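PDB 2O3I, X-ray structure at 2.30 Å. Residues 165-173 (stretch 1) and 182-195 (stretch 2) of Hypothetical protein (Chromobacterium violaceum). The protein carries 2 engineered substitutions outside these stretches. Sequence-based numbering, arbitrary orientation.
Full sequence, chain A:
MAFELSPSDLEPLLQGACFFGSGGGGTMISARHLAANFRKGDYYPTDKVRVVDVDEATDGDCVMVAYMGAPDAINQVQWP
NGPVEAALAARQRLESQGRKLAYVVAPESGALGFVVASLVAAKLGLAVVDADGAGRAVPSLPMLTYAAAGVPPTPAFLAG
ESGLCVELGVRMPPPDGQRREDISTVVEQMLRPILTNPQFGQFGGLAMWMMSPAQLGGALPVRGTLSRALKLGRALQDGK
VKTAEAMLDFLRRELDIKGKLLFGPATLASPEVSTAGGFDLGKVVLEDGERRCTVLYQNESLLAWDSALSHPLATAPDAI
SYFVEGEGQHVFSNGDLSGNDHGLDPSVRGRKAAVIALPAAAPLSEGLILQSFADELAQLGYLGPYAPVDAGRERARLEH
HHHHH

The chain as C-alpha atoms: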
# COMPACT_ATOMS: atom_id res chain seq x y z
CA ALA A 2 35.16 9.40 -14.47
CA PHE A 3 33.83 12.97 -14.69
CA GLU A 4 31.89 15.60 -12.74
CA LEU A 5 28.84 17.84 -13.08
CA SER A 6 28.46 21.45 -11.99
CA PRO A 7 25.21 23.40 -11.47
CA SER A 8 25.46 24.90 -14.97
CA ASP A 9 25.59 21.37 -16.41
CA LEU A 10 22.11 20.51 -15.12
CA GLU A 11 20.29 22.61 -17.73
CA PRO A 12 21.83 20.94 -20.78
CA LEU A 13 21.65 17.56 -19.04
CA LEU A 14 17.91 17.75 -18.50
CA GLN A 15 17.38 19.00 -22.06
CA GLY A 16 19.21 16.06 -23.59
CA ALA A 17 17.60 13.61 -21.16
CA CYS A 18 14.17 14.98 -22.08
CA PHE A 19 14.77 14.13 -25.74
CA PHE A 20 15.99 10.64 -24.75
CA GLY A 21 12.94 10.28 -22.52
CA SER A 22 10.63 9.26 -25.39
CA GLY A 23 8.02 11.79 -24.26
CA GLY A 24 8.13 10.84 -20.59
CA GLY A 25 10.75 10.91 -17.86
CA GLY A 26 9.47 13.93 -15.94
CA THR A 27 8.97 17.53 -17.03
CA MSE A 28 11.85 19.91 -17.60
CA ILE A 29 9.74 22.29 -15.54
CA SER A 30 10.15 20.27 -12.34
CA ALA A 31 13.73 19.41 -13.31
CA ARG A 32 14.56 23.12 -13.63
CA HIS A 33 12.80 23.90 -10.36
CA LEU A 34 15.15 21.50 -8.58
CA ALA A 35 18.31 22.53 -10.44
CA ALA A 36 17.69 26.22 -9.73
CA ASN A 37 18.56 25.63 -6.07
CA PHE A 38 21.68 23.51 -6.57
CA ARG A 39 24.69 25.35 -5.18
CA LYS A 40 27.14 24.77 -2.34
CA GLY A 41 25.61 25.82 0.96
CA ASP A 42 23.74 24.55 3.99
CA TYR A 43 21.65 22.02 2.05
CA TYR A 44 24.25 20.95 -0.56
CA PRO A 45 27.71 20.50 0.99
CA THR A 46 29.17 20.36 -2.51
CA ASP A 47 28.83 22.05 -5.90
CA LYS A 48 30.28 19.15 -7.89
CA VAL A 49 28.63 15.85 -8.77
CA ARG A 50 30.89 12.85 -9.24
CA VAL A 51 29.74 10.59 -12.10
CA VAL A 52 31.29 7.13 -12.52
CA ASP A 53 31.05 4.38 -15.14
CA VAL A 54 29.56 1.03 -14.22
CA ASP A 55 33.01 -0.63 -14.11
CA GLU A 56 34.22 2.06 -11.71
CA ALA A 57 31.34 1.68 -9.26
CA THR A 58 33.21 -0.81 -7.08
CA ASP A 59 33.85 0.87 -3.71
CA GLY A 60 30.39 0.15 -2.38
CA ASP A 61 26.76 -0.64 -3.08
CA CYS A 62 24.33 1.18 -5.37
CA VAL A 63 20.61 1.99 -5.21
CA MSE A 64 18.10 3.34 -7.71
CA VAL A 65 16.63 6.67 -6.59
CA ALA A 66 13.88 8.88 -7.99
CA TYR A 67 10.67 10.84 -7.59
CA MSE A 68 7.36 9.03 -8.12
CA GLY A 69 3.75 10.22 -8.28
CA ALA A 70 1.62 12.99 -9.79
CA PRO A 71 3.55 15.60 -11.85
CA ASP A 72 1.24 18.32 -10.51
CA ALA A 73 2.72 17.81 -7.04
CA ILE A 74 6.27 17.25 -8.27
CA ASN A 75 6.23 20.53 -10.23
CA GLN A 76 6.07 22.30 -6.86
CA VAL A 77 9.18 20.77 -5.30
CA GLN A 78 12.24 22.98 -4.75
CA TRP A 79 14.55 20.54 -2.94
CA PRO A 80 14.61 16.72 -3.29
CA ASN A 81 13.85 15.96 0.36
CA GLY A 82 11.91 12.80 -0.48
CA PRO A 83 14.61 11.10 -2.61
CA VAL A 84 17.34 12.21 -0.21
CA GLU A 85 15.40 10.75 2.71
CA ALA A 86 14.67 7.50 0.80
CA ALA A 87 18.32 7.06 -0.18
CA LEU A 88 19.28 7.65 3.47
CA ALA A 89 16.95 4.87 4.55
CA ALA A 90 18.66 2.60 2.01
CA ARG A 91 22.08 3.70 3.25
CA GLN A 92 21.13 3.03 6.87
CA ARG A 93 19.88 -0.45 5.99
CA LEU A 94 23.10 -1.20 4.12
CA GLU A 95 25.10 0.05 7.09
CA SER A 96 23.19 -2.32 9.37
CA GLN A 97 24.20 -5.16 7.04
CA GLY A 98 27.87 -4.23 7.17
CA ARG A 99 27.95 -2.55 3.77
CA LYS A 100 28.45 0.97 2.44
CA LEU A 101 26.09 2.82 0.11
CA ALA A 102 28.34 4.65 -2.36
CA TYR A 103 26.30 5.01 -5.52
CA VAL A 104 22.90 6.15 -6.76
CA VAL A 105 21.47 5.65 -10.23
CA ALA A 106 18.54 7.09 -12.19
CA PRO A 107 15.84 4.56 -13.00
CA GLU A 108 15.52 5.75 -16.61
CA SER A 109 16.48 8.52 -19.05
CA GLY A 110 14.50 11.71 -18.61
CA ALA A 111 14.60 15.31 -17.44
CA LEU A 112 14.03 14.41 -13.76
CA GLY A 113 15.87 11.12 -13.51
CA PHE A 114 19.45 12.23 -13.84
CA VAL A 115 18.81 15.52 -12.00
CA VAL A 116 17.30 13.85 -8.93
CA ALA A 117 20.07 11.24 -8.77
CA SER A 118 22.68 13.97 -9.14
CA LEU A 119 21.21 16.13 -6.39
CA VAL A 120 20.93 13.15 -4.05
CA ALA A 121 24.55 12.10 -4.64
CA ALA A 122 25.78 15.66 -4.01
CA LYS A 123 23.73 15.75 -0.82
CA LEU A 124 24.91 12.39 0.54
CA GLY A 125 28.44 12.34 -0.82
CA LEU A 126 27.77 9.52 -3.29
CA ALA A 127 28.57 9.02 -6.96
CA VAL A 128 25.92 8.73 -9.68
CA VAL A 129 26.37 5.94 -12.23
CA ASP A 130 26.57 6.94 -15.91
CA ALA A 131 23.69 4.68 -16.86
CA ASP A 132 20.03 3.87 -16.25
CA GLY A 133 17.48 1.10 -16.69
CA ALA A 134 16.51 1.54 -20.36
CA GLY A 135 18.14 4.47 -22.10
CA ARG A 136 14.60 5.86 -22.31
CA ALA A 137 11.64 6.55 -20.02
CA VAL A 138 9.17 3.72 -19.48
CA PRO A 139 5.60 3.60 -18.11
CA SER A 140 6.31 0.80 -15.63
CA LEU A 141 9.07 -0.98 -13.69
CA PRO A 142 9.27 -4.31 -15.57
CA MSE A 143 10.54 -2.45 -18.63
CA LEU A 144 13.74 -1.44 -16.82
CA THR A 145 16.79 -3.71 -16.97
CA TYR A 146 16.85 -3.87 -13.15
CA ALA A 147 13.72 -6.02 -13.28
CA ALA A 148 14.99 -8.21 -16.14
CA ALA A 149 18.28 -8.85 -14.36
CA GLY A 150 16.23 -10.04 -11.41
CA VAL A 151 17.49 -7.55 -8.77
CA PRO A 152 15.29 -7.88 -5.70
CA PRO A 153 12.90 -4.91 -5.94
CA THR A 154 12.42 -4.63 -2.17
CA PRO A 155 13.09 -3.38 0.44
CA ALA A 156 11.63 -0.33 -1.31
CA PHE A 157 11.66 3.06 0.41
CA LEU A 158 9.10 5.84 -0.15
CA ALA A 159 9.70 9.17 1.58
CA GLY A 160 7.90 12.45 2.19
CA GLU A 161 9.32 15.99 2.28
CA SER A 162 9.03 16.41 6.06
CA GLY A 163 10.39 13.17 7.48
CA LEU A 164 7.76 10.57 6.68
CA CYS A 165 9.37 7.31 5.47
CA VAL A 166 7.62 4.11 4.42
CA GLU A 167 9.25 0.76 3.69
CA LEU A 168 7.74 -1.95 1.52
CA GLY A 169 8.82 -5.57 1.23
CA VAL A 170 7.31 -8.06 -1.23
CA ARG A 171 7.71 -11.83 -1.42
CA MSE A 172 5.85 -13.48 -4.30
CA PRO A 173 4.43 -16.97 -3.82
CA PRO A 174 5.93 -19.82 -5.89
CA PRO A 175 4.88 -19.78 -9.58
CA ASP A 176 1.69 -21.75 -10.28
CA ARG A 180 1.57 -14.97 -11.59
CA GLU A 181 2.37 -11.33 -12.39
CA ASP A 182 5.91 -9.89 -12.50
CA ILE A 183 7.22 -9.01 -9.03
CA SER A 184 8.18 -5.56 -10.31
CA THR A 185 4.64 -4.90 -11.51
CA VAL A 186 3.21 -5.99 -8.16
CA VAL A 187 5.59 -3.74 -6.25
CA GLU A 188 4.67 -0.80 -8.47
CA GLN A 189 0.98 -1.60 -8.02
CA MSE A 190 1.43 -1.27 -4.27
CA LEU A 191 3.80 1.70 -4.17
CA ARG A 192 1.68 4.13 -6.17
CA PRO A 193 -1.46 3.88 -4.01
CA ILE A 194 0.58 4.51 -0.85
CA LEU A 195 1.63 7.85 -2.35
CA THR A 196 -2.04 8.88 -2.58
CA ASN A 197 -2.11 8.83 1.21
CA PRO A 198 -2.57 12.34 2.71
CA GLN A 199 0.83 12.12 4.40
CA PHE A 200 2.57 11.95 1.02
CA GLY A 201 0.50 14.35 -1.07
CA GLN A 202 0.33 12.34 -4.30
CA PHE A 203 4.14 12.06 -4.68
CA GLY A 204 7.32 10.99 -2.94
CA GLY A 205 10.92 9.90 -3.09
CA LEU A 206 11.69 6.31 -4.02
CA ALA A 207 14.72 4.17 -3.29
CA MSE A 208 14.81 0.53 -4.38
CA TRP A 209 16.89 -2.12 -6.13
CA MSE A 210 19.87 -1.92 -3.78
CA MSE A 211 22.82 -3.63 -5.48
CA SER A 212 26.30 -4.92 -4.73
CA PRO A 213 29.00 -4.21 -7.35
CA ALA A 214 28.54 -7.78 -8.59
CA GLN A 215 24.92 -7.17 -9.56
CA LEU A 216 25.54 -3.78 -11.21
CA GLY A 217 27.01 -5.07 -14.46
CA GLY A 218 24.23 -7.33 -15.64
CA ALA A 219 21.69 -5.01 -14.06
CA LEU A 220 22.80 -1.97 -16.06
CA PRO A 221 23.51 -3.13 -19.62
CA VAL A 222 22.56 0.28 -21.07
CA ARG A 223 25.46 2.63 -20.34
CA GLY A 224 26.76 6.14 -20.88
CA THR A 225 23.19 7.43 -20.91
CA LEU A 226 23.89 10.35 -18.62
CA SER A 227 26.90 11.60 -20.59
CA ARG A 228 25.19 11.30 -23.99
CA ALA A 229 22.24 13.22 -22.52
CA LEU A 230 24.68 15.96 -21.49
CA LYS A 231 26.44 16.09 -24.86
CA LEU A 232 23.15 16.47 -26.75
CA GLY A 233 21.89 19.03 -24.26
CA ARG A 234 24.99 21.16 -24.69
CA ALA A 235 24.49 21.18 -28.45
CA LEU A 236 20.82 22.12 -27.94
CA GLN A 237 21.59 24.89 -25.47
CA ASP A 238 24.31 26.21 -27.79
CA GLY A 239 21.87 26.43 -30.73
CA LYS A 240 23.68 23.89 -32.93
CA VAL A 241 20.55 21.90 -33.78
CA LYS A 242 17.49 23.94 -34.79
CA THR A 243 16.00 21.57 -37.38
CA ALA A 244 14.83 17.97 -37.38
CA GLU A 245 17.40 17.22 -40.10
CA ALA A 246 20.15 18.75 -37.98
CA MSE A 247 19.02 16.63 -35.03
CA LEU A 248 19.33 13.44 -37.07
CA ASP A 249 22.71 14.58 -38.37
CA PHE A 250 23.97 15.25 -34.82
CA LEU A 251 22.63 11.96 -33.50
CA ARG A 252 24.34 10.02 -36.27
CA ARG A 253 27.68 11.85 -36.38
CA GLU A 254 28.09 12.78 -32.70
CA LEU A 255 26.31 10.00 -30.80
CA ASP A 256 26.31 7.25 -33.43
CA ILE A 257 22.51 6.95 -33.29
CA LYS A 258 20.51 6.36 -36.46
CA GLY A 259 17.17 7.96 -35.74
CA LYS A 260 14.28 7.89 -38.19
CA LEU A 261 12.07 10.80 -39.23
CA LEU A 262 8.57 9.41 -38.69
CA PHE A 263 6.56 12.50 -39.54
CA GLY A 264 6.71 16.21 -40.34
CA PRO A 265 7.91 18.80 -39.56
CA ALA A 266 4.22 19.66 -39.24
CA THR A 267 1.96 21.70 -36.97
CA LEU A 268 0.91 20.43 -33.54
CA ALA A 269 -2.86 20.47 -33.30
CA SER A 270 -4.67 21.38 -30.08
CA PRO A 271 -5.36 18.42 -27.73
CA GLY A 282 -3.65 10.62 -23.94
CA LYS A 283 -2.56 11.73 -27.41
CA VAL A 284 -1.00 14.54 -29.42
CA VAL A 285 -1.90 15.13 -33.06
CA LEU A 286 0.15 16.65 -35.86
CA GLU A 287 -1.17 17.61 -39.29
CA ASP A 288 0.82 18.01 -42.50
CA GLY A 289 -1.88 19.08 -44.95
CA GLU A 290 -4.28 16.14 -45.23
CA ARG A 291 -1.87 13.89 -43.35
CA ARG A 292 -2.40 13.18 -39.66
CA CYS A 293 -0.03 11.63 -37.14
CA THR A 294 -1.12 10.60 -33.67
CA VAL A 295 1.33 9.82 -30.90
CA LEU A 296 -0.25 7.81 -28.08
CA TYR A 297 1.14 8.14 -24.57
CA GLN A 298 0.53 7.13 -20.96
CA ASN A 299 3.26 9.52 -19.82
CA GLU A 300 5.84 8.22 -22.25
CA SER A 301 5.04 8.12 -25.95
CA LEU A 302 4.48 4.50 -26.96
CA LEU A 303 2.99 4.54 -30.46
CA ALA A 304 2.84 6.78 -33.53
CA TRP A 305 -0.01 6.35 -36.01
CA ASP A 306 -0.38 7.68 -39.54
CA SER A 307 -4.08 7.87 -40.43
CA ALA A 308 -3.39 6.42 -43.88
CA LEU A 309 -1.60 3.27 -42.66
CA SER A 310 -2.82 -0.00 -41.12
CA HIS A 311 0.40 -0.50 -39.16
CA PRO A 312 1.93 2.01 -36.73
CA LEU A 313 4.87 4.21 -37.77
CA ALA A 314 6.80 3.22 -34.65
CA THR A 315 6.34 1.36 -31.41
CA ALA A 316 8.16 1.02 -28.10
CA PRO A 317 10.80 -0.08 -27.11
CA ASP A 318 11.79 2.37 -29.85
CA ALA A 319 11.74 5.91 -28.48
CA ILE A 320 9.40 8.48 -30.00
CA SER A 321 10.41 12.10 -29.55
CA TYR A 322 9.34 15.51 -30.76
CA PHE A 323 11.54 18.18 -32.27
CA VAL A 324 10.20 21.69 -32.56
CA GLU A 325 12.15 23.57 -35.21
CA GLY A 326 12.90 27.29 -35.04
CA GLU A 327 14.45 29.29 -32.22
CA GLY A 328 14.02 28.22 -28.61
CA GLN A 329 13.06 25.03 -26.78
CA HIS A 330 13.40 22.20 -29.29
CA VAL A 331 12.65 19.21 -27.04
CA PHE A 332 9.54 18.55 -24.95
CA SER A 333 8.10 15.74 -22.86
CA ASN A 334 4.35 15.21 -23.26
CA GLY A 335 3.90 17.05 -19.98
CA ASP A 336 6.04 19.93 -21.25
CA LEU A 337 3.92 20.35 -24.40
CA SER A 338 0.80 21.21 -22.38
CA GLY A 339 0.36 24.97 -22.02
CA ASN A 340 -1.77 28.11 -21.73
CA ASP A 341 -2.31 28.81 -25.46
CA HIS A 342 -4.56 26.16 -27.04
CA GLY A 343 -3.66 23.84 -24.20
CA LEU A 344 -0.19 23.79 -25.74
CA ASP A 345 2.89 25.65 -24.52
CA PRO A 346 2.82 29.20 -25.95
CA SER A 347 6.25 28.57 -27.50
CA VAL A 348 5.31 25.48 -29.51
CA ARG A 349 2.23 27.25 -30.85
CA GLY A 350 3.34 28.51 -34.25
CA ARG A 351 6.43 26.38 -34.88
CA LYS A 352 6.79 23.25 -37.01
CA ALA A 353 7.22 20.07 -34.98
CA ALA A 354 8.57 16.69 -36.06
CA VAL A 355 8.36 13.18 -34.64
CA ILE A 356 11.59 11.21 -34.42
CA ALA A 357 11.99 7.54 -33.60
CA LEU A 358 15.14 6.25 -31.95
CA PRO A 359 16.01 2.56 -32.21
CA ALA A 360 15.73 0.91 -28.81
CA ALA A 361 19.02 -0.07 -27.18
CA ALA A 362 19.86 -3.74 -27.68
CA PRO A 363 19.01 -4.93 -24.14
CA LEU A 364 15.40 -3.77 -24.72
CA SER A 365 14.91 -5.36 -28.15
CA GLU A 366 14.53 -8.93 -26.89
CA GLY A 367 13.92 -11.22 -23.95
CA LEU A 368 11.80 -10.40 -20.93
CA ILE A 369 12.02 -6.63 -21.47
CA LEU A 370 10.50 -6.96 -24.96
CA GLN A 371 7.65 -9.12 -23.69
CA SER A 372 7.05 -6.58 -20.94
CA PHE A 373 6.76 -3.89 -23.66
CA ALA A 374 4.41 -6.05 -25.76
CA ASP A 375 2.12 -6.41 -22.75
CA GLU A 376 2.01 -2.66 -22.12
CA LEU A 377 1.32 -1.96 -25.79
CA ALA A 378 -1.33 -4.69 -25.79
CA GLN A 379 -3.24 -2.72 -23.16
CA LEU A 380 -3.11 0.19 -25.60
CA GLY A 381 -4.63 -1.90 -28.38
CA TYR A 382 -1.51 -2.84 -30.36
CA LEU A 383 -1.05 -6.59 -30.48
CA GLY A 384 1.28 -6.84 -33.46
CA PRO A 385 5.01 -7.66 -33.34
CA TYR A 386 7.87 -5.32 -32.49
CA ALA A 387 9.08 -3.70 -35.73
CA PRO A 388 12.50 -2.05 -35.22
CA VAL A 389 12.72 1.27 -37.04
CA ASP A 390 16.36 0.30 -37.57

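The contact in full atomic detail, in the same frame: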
# COMPACT_ATOMS: atom_id res chain seq x y z
N CYS A 165 8.70 8.36 6.23
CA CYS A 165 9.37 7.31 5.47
C CYS A 165 8.59 6.01 5.59
O CYS A 165 8.20 5.60 6.68
CB CYS A 165 10.80 7.09 5.98
SG CYS A 165 11.66 5.65 5.24
N VAL A 166 8.35 5.36 4.46
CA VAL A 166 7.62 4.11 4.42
C VAL A 166 8.46 3.05 3.72
O VAL A 166 9.08 3.32 2.68
CB VAL A 166 6.27 4.26 3.66
CG1 VAL A 166 5.54 2.93 3.62
CG2 VAL A 166 5.40 5.31 4.33
N GLU A 167 8.50 1.85 4.29
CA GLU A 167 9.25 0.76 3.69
C GLU A 167 8.28 -0.31 3.21
O GLU A 167 7.26 -0.59 3.85
CB GLU A 167 10.22 0.16 4.70
CG GLU A 167 11.07 -0.95 4.11
CD GLU A 167 11.95 -1.63 5.15
OE1 GLU A 167 12.52 -0.93 6.01
OE2 GLU A 167 12.06 -2.87 5.09
N LEU A 168 8.60 -0.91 2.07
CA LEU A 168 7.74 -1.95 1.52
C LEU A 168 8.56 -3.16 1.10
O LEU A 168 9.55 -3.04 0.38
CB LEU A 168 6.96 -1.38 0.33
CG LEU A 168 5.74 -2.11 -0.23
CD1 LEU A 168 6.18 -3.28 -1.07
CD2 LEU A 168 4.82 -2.55 0.89
N GLY A 169 8.15 -4.33 1.58
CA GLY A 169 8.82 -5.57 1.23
C GLY A 169 7.82 -6.50 0.57
O GLY A 169 6.69 -6.62 1.04
N VAL A 170 8.21 -7.14 -0.53
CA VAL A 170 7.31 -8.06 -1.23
C VAL A 170 7.96 -9.40 -1.56
O VAL A 170 9.04 -9.47 -2.16
CB VAL A 170 6.79 -7.46 -2.56
CG1 VAL A 170 5.97 -8.50 -3.31
CG2 VAL A 170 5.92 -6.24 -2.28
N ARG A 171 7.27 -10.47 -1.16
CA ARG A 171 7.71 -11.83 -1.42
C ARG A 171 6.58 -12.51 -2.19
O ARG A 171 5.48 -12.73 -1.66
CB ARG A 171 8.00 -12.57 -0.11
N MSE A 172 6.84 -12.83 -3.45
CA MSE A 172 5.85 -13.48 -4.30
C MSE A 172 5.74 -14.95 -3.93
O MSE A 172 6.68 -15.55 -3.41
CB MSE A 172 6.27 -13.39 -5.77
CG MSE A 172 6.31 -11.99 -6.33
SE MSE A 172 4.56 -11.19 -6.37
CE MSE A 172 3.85 -12.08 -7.93
N PRO A 173 4.56 -15.55 -4.16
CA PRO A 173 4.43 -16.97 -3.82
C PRO A 173 5.03 -17.75 -5.00
O PRO A 173 5.21 -17.20 -6.08
CB PRO A 173 2.92 -17.14 -3.71
CG PRO A 173 2.41 -16.22 -4.78
CD PRO A 173 3.27 -14.98 -4.59
N ASP A 182 4.49 -10.16 -12.73
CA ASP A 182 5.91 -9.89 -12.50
C ASP A 182 6.04 -9.21 -11.13
O ASP A 182 5.23 -8.35 -10.77
CB ASP A 182 6.46 -8.97 -13.60
N ILE A 183 7.05 -9.59 -10.35
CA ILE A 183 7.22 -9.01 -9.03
C ILE A 183 7.37 -7.49 -9.07
O ILE A 183 6.93 -6.79 -8.16
CB ILE A 183 8.41 -9.64 -8.27
CG1 ILE A 183 8.37 -9.22 -6.80
CG2 ILE A 183 9.72 -9.21 -8.90
CD1 ILE A 183 9.22 -10.09 -5.88
N SER A 184 7.99 -7.00 -10.14
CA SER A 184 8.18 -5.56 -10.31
C SER A 184 6.83 -4.87 -10.44
O SER A 184 6.58 -3.84 -9.80
CB SER A 184 9.02 -5.28 -11.56
OG SER A 184 10.28 -5.92 -11.48
N THR A 185 5.97 -5.44 -11.28
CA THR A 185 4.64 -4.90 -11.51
C THR A 185 3.87 -4.83 -10.20
O THR A 185 3.25 -3.81 -9.88
CB THR A 185 3.84 -5.76 -12.54
OG1 THR A 185 4.50 -5.74 -13.81
CG2 THR A 185 2.42 -5.23 -12.71
N VAL A 186 3.91 -5.93 -9.43
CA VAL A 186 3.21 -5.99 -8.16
C VAL A 186 3.70 -4.90 -7.22
O VAL A 186 2.90 -4.19 -6.60
CB VAL A 186 3.42 -7.37 -7.47
CG1 VAL A 186 2.60 -7.45 -6.19
CG2 VAL A 186 3.04 -8.50 -8.42
N VAL A 187 5.01 -4.75 -7.11
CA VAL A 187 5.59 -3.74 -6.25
C VAL A 187 5.10 -2.35 -6.67
O VAL A 187 4.71 -1.55 -5.83
CB VAL A 187 7.14 -3.78 -6.31
CG1 VAL A 187 7.73 -2.51 -5.72
CG2 VAL A 187 7.63 -5.00 -5.54
N GLU A 188 5.12 -2.09 -7.97
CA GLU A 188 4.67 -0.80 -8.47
C GLU A 188 3.19 -0.59 -8.17
O GLU A 188 2.76 0.52 -7.86
CB GLU A 188 4.92 -0.71 -9.97
CG GLU A 188 4.63 0.64 -10.57
CD GLU A 188 4.85 0.64 -12.07
OE1 GLU A 188 4.13 -0.10 -12.77
OE2 GLU A 188 5.74 1.38 -12.54
N GLN A 189 2.41 -1.66 -8.28
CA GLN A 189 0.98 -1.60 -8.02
C GLN A 189 0.68 -1.23 -6.57
O GLN A 189 -0.36 -0.67 -6.26
CB GLN A 189 0.32 -2.94 -8.34
CG GLN A 189 0.18 -3.21 -9.82
CD GLN A 189 -0.34 -4.61 -10.09
OE1 GLN A 189 -0.51 -5.00 -11.24
NE2 GLN A 189 -0.59 -5.37 -9.03
N MSE A 190 1.61 -1.56 -5.68
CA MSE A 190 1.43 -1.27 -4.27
C MSE A 190 2.05 0.05 -3.82
O MSE A 190 1.57 0.68 -2.88
CB MSE A 190 1.99 -2.42 -3.43
CG MSE A 190 1.29 -3.73 -3.70
SE MSE A 190 2.03 -5.15 -2.65
CE MSE A 190 0.84 -6.58 -3.19
N LEU A 191 3.11 0.46 -4.51
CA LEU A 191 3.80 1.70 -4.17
C LEU A 191 2.98 2.93 -4.52
O LEU A 191 2.83 3.84 -3.70
CB LEU A 191 5.15 1.77 -4.89
CG LEU A 191 6.23 0.76 -4.51
CD1 LEU A 191 7.41 0.92 -5.44
CD2 LEU A 191 6.67 0.97 -3.07
N ARG A 192 2.45 2.97 -5.73
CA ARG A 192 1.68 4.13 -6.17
C ARG A 192 0.48 4.50 -5.30
O ARG A 192 0.24 5.68 -5.05
CB ARG A 192 1.26 3.94 -7.64
CG ARG A 192 2.45 3.89 -8.61
CD ARG A 192 2.00 3.84 -10.07
NE ARG A 192 3.12 3.68 -11.00
CZ ARG A 192 4.03 4.62 -11.26
NH1 ARG A 192 3.97 5.80 -10.66
NH2 ARG A 192 5.01 4.36 -12.11
N PRO A 193 -0.30 3.52 -4.84
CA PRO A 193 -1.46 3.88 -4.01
C PRO A 193 -1.04 4.50 -2.67
O PRO A 193 -1.71 5.39 -2.15
CB PRO A 193 -2.19 2.56 -3.84
CG PRO A 193 -1.88 1.84 -5.12
CD PRO A 193 -0.40 2.11 -5.28
N ILE A 194 0.07 4.01 -2.12
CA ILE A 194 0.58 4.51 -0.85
C ILE A 194 0.89 6.00 -0.96
O ILE A 194 0.72 6.74 0.01
CB ILE A 194 1.86 3.73 -0.45
CG1 ILE A 194 1.49 2.29 -0.10
CG2 ILE A 194 2.55 4.42 0.72
CD1 ILE A 194 2.66 1.38 0.13
N LEU A 195 1.31 6.44 -2.13
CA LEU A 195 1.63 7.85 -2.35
C LEU A 195 0.37 8.72 -2.38
O LEU A 195 0.46 9.95 -2.26
CB LEU A 195 2.42 8.03 -3.65
CG LEU A 195 3.84 7.45 -3.68
CD1 LEU A 195 4.45 7.65 -5.06
CD2 LEU A 195 4.69 8.13 -2.61

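No hydrogen bond or salt bridge joins these two stretches: a strand, 165-171, and a helix that starts at 183 are held together by apolar packing alone, and two of the side chains that do the packing are selenomethionines. The axes approach to 9.4 Å and their N-to-C directions differ by 146°, so the segments run roughly antiparallel. The register follows from this: the CA of V166 lies 8.8 Å from the CA of I194, whereas the CA of M172 lies 6.7 Å from the CA of I183, so the backbones are closer at the start of the helix.

Strand alternation selects the residues that take part. V166, L168, V170 and M172 point their CA-to-CB bonds toward the helix; E167 and R171 point away, and G169 has no side chain to point. E167 can therefore keep its carboxylate out of the apolar layer, with OE1 hydrogen-bonded elsewhere in the structure. The R171 side chain is not modelled beyond CB.

V170 sits at the middle of the packing. Its CG2 lies 3.9 Å from CG2 of V187 and 4.1 Å from SE of M190, while its CG1 is 4.3 Å from CG1 of I183. A branched side chain in the t rotamer thus meets three helix residues: V170 CG2 is the methyl nearer V187 and M190, and V170 CG1 the one nearer I183, though V170 CG1 is also 4.5 Å from V187 CG2. M190 arrives with chi1 m and chi2 and chi3 both t, an extended chain that carries SE to the strand.

M172, just past the strand, is folded instead: all three chi angles are m. Its CG comes within 3.5 Å of CG1 of I183, and its CE within 3.7 Å of CG2 of V186, so one flexible chain spans two positions on the first turn. It has 77 Å² covered by the helix. I183 starts sideways, but its end comes nearer, and CD1 reaches 3.8 Å from the backbone O of V170.

Packing is looser toward the other end. L168 CB meets CD2 of L191 at 4.1 Å, and V166 CG1 meets CG2 of I194 at 4.4 Å. L191, too, leaves sideways and turns its end in.

The helix's polar groups stay out of this layer. R192 NH2 donates to OE2 of E188 at 3.1 Å, a salt bridge one turn apart, and neither residue touches the strand. P193 lacks an amide hydrogen, and the helix kinks there, yet I194 still points toward V166. Altogether 470 Å² is buried, summed over both sides.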